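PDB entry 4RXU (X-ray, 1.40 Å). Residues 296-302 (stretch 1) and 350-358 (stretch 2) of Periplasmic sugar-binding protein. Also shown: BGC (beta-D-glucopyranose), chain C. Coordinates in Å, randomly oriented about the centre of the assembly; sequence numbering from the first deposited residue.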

ATOM      1  N   VAL A 296      -9.019  -2.488   2.793  1.00  7.86           N
ATOM      2  CA  VAL A 296      -9.071  -2.460   1.344  1.00  9.00           C
ATOM      3  C   VAL A 296      -8.361  -3.711   0.814  1.00  8.08           C
ATOM      4  O   VAL A 296      -7.167  -3.914   1.035  1.00  9.09           O
ATOM      5  CB  VAL A 296      -8.518  -1.167   0.717  1.00  9.78           C
ATOM      6  CG1 VAL A 296      -8.594  -1.275  -0.794  1.00  9.59           C
ATOM      7  CG2 VAL A 296      -9.318   0.042   1.201  1.00 10.48           C
ATOM      8  N   PHE A 297      -9.132  -4.565   0.141  1.00  8.68           N
ATOM      9  CA  PHE A 297      -8.627  -5.824  -0.402  1.00  7.90           C
ATOM     10  C   PHE A 297      -8.022  -5.550  -1.763  1.00  6.99           C
ATOM     11  O   PHE A 297      -8.687  -5.021  -2.637  1.00  9.08           O
ATOM     12  CB  PHE A 297      -9.778  -6.826  -0.542  1.00  9.61           C
ATOM     13  CG  PHE A 297      -9.443  -8.074  -1.327  1.00  8.67           C
ATOM     14  CD1 PHE A 297      -8.308  -8.822  -1.024  1.00  7.72           C
ATOM     15  CD2 PHE A 297     -10.260  -8.504  -2.365  1.00 10.00           C
ATOM     16  CE1 PHE A 297      -8.009  -9.965  -1.739  1.00  9.73           C
ATOM     17  CE2 PHE A 297      -9.958  -9.659  -3.080  1.00  9.86           C
ATOM     18  CZ  PHE A 297      -8.826 -10.374  -2.770  1.00  9.46           C
ATOM     19  N   LYS A 298      -6.757  -5.926  -1.915  1.00  7.80           N
ATOM     20  CA  LYS A 298      -6.001  -5.806  -3.157  1.00  7.55           C
ATOM     21  C   LYS A 298      -5.594  -7.219  -3.571  1.00  6.62           C
ATOM     22  O   LYS A 298      -4.790  -7.851  -2.888  1.00  8.00           O
ATOM     23  CB  LYS A 298      -4.782  -4.894  -2.952  1.00  8.12           C
ATOM     24  CG  LYS A 298      -5.101  -3.604  -2.193  1.00  7.86           C
ATOM     25  CD  LYS A 298      -4.095  -2.489  -2.339  1.00  9.31           C
ATOM     26  CE  LYS A 298      -2.706  -2.926  -1.938  1.00  8.60           C
ATOM     27  NZ  LYS A 298      -1.823  -1.726  -1.859  1.00  7.34           N
ATOM     28  N   ASP A 299      -6.212  -7.743  -4.627  1.00  7.28           N
ATOM     29  CA  ASP A 299      -6.050  -9.145  -4.957  1.00  7.17           C
ATOM     30  C   ASP A 299      -4.675  -9.372  -5.561  1.00  8.16           C
ATOM     31  O   ASP A 299      -4.458  -9.182  -6.749  1.00  9.21           O
ATOM     32  CB  ASP A 299      -7.183  -9.606  -5.887  1.00  7.93           C
ATOM     33  CG  ASP A 299      -7.268 -11.104  -6.028  1.00  9.86           C
ATOM     34  OD1 ASP A 299      -6.242 -11.798  -5.798  1.00  9.81           O
ATOM     35  OD2 ASP A 299      -8.373 -11.583  -6.370  1.00 11.51           O
ATOM     36  N   VAL A 300      -3.751  -9.779  -4.697  1.00  6.21           N
ATOM     37  CA  VAL A 300      -2.371 -10.046  -5.089  1.00  7.37           C
ATOM     38  C   VAL A 300      -2.268 -11.137  -6.142  1.00  7.51           C
ATOM     39  O   VAL A 300      -1.319 -11.164  -6.919  1.00  8.88           O
ATOM     40  CB  VAL A 300      -1.499 -10.345  -3.837  1.00  9.70           C
ATOM     41  CG1 VAL A 300      -0.078 -10.724  -4.238  1.00 11.99           C
ATOM     42  CG2 VAL A 300      -1.450  -9.140  -2.904  1.00 11.42           C
ATOM     43  N   ARG A 301      -3.230 -12.048  -6.202  1.00  8.00           N
ATOM     44  CA  ARG A 301      -3.221 -13.025  -7.300  1.00  9.35           C
ATOM     45  C   ARG A 301      -3.279 -12.349  -8.674  1.00  7.69           C
ATOM     46  O   ARG A 301      -2.603 -12.759  -9.620  1.00  9.06           O
ATOM     47  CB  ARG A 301      -4.398 -14.012  -7.186  1.00 10.32           C
ATOM     48  CG  ARG A 301      -4.452 -14.737  -5.859  1.00  9.35           C
ATOM     49  CD  ARG A 301      -5.710 -15.562  -5.732  1.00  9.16           C
ATOM     50  NE  ARG A 301      -6.892 -14.719  -5.739  1.00  9.72           N
ATOM     51  CZ  ARG A 301      -8.134 -15.163  -5.631  1.00 10.39           C
ATOM     52  NH1 ARG A 301      -8.370 -16.472  -5.526  1.00 12.11           N
ATOM     53  NH2 ARG A 301      -9.136 -14.293  -5.660  1.00 11.21           N
ATOM     54  N   THR A 302      -4.082 -11.289  -8.765  1.00  8.02           N
ATOM     55  CA  THR A 302      -4.200 -10.559 -10.023  1.00  9.38           C
ATOM     56  C   THR A 302      -2.915  -9.787 -10.333  1.00  9.71           C
ATOM     57  O   THR A 302      -2.467  -9.760 -11.469  1.00  9.64           O
ATOM     58  CB  THR A 302      -5.381  -9.581  -9.997  1.00  8.94           C
ATOM     59  OG1 THR A 302      -6.568 -10.313  -9.646  1.00 10.29           O
ATOM     60  CG2 THR A 302      -5.585  -8.889 -11.352  1.00 11.98           C
ATOM     61  N   ALA A 350     -17.832 -12.970   1.094  1.00 11.36           N
ATOM     62  CA  ALA A 350     -17.886 -12.858  -0.375  1.00 15.11           C
ATOM     63  C   ALA A 350     -16.553 -12.443  -0.957  1.00 13.79           C
ATOM     64  O   ALA A 350     -16.097 -13.037  -1.920  1.00 12.95           O
ATOM     65  CB  ALA A 350     -18.960 -11.894  -0.821  1.00 15.17           C
ATOM     66  N   ALA A 351     -15.898 -11.460  -0.352  1.00 10.14           N
ATOM     67  CA  ALA A 351     -14.711 -10.880  -0.977  1.00 12.21           C
ATOM     68  C   ALA A 351     -13.467 -11.764  -0.865  1.00  8.83           C
ATOM     69  O   ALA A 351     -12.670 -11.809  -1.801  1.00 11.01           O
ATOM     70  CB  ALA A 351     -14.416  -9.508  -0.409  1.00 12.33           C
ATOM     71  N   LEU A 352     -13.297 -12.431   0.279  1.00  7.85           N
ATOM     72  CA  LEU A 352     -12.061 -13.124   0.582  1.00  8.93           C
ATOM     73  C   LEU A 352     -12.173 -14.628   0.530  1.00  8.54           C
ATOM     74  O   LEU A 352     -11.159 -15.293   0.298  1.00 10.39           O
ATOM     75  CB  LEU A 352     -11.534 -12.697   1.953  1.00  9.67           C
ATOM     76  CG  LEU A 352     -11.254 -11.203   2.129  1.00 11.16           C
ATOM     77  CD1 LEU A 352     -10.664 -10.973   3.511  1.00 11.90           C
ATOM     78  CD2 LEU A 352     -10.303 -10.682   1.037  1.00 11.52           C
ATOM     79  N   ILE A 353     -13.360 -15.162   0.803  1.00 10.84           N
ATOM     80  CA  ILE A 353     -13.534 -16.609   0.909  1.00 10.16           C
ATOM     81  C   ILE A 353     -14.168 -17.171  -0.365  1.00 10.24           C
ATOM     82  O   ILE A 353     -13.630 -18.098  -0.977  1.00 10.75           O
ATOM     83  CB  ILE A 353     -14.377 -16.976   2.137  1.00 10.74           C
ATOM     84  CG1 ILE A 353     -13.781 -16.397   3.429  1.00 16.96           C
ATOM     85  CG2 ILE A 353     -14.553 -18.487   2.224  1.00 14.72           C
ATOM     86  CD1 ILE A 353     -12.297 -16.500   3.605  1.00 15.12           C
ATOM     87  N   ASP A 354     -15.264 -16.586  -0.792  1.00 11.04           N
ATOM     88  CA  ASP A 354     -15.959 -17.063  -2.008  1.00 11.74           C
ATOM     89  C   ASP A 354     -15.104 -16.834  -3.255  1.00 12.48           C
ATOM     90  O   ASP A 354     -15.198 -17.566  -4.255  1.00 12.99           O
ATOM     91  CB  ASP A 354     -17.331 -16.393  -2.130  1.00 12.75           C
ATOM     92  CG  ASP A 354     -18.275 -16.779  -1.003  1.00 14.87           C
ATOM     93  OD1 ASP A 354     -18.011 -17.797  -0.326  1.00 15.82           O
ATOM     94  OD2 ASP A 354     -19.287 -16.062  -0.815  1.00 21.08           O
ATOM     95  N   SER A 355     -14.239 -15.839  -3.166  1.00  9.86           N
ATOM     96  CA  SER A 355     -13.255 -15.540  -4.207  1.00  9.52           C
ATOM     97  C   SER A 355     -12.075 -16.520  -4.245  1.00  9.66           C
ATOM     98  O   SER A 355     -11.249 -16.468  -5.155  1.00 10.60           O
ATOM     99  CB  SER A 355     -12.694 -14.157  -3.971  1.00 10.42           C
ATOM    100  OG  SER A 355     -11.933 -14.133  -2.757  1.00 11.93           O
ATOM    101  N   GLY A 356     -11.960 -17.366  -3.237  1.00 10.46           N
ATOM    102  CA  GLY A 356     -10.824 -18.270  -3.126  1.00  9.78           C
ATOM    103  C   GLY A 356      -9.531 -17.706  -2.579  1.00  7.87           C
ATOM    104  O   GLY A 356      -8.542 -18.424  -2.497  1.00 10.80           O
ATOM    105  N   TYR A 357      -9.535 -16.442  -2.183  1.00  9.90           N
ATOM    106  CA  TYR A 357      -8.309 -15.827  -1.713  1.00  9.31           C
ATOM    107  C   TYR A 357      -7.769 -16.534  -0.477  1.00  8.56           C
ATOM    108  O   TYR A 357      -6.577 -16.922  -0.418  1.00  9.06           O
ATOM    109  CB  TYR A 357      -8.527 -14.348  -1.422  1.00  9.30           C
ATOM    110  CG  TYR A 357      -7.252 -13.536  -1.385  1.00  8.32           C
ATOM    111  CD1 TYR A 357      -6.622 -13.190  -2.552  1.00  7.76           C
ATOM    112  CD2 TYR A 357      -6.672 -13.133  -0.179  1.00 10.12           C
ATOM    113  CE1 TYR A 357      -5.439 -12.455  -2.562  1.00  9.08           C
ATOM    114  CE2 TYR A 357      -5.522 -12.365  -0.179  1.00  8.24           C
ATOM    115  CZ  TYR A 357      -4.902 -12.028  -1.388  1.00  8.72           C
ATOM    116  OH  TYR A 357      -3.754 -11.235  -1.430  1.00 10.58           O
ATOM    117  N   TYR A 358      -8.669 -16.743   0.480  1.00  9.59           N
ATOM    118  CA  TYR A 358      -8.350 -17.461   1.704  1.00 10.01           C
ATOM    119  C   TYR A 358      -9.337 -18.576   1.964  1.00  7.74           C
ATOM    120  O   TYR A 358     -10.488 -18.472   1.598  1.00 10.89           O
ATOM    121  CB  TYR A 358      -8.395 -16.552   2.932  1.00  9.22           C
ATOM    122  CG  TYR A 358      -7.373 -15.436   2.989  1.00 11.90           C
ATOM    123  CD1 TYR A 358      -6.049 -15.658   2.664  1.00 10.60           C
ATOM    124  CD2 TYR A 358      -7.729 -14.178   3.410  1.00  8.23           C
ATOM    125  CE1 TYR A 358      -5.104 -14.655   2.764  1.00 11.03           C
ATOM    126  CE2 TYR A 358      -6.775 -13.156   3.500  1.00  8.74           C
ATOM    127  CZ  TYR A 358      -5.464 -13.414   3.184  1.00  9.54           C
ATOM    128  OH  TYR A 358      -4.499 -12.419   3.260  1.00 10.72           O
TER
HETATM  129  C2  BGC C 402       1.825  -1.537  -0.601  1.00 11.07           C
HETATM  130  C3  BGC C 402       0.887  -1.877   0.540  1.00 13.47           C
HETATM  131  C4  BGC C 402       1.705  -2.238   1.771  1.00 13.58           C
HETATM  132  C5  BGC C 402       2.736  -1.153   2.087  1.00 13.95           C
HETATM  133  C6  BGC C 402       3.687  -1.530   3.201  1.00 14.91           C
HETATM  134  C1  BGC C 402       2.637  -0.361  -0.083  1.00 14.99           C
HETATM  135  O1  BGC C 402       3.402   0.249  -1.081  1.00 14.97           O
HETATM  136  O2  BGC C 402       1.059  -1.192  -1.760  1.00 11.61           O
HETATM  137  O3  BGC C 402       0.070  -2.969   0.127  1.00 11.14           O
HETATM  138  O4  BGC C 402       0.817  -2.298   2.905  1.00 11.98           O
HETATM  139  O5  BGC C 402       3.505  -0.851   0.940  1.00 12.53           O
HETATM  140  O6  BGC C 402       4.263  -2.822   2.995  1.00 11.95           O
HETATM  141  O   HOH W   1      -6.826 -18.698  -5.288  1.00 14.14           O

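The contact splits into a polar network spent almost entirely on R301 and an aromatic cluster that asks for few hydrogen bonds. R301 is held first by its own stretch: D299, at the N-cap of the helix, receives R301 NE at OD1 (3.0 Å) and R301 NH2 at OD2 (2.9 Å), a two-pronged salt bridge. D299 OD1 also takes a weak capping bond from R301 N at 3.0 Å, so one carboxylate both caps the helix and bonds the arginine side chain.

From there the guanidinium also reaches the other stretch and clamps a backbone carbonyl. S355 O lies near the guanidinium plane and accepts from R301 NH1 at 2.9 Å and from R301 NH2 at 3.1 Å. Water 1 accepts from R301 NH1 at 2.7 Å and donates to G356 O at 3.3 Å, extending the grip by one residue. All three guanidinium nitrogens therefore have acceptors. G356 turns with positive phi, and its backbone angles alone call for glycine, since an ideal CB would be jammed against the preceding carbonyl O; that CB would also lie 3.4 Å from R301 NH1, a close but tolerable contact.

The serine is used locally: S355 OG donates to A351 O at 2.6 Å and receives a weak bond from Y357 N at 3.4 Å, settling the A351 carbonyl and, weakly, the Y357 amide.

Alongside the polar network, F297 reaches toward the second stretch and meets two partners differently. L352 CD2 lies over one face, 3.6 Å from the centroid of the F297 ring, while the ring's edge points at the face of Y357, with CZ of F297 3.6 Å from CD1 of Y357 and the planes at 79°. Y357 OH packs 3.4 Å from V300 CB, its polar need met elsewhere in the structure. The CA-to-CB bond of K298 points away from the second stretch, and its NZ donates to BGC O2 (2.9 Å) and BGC O3 (3.0 Å).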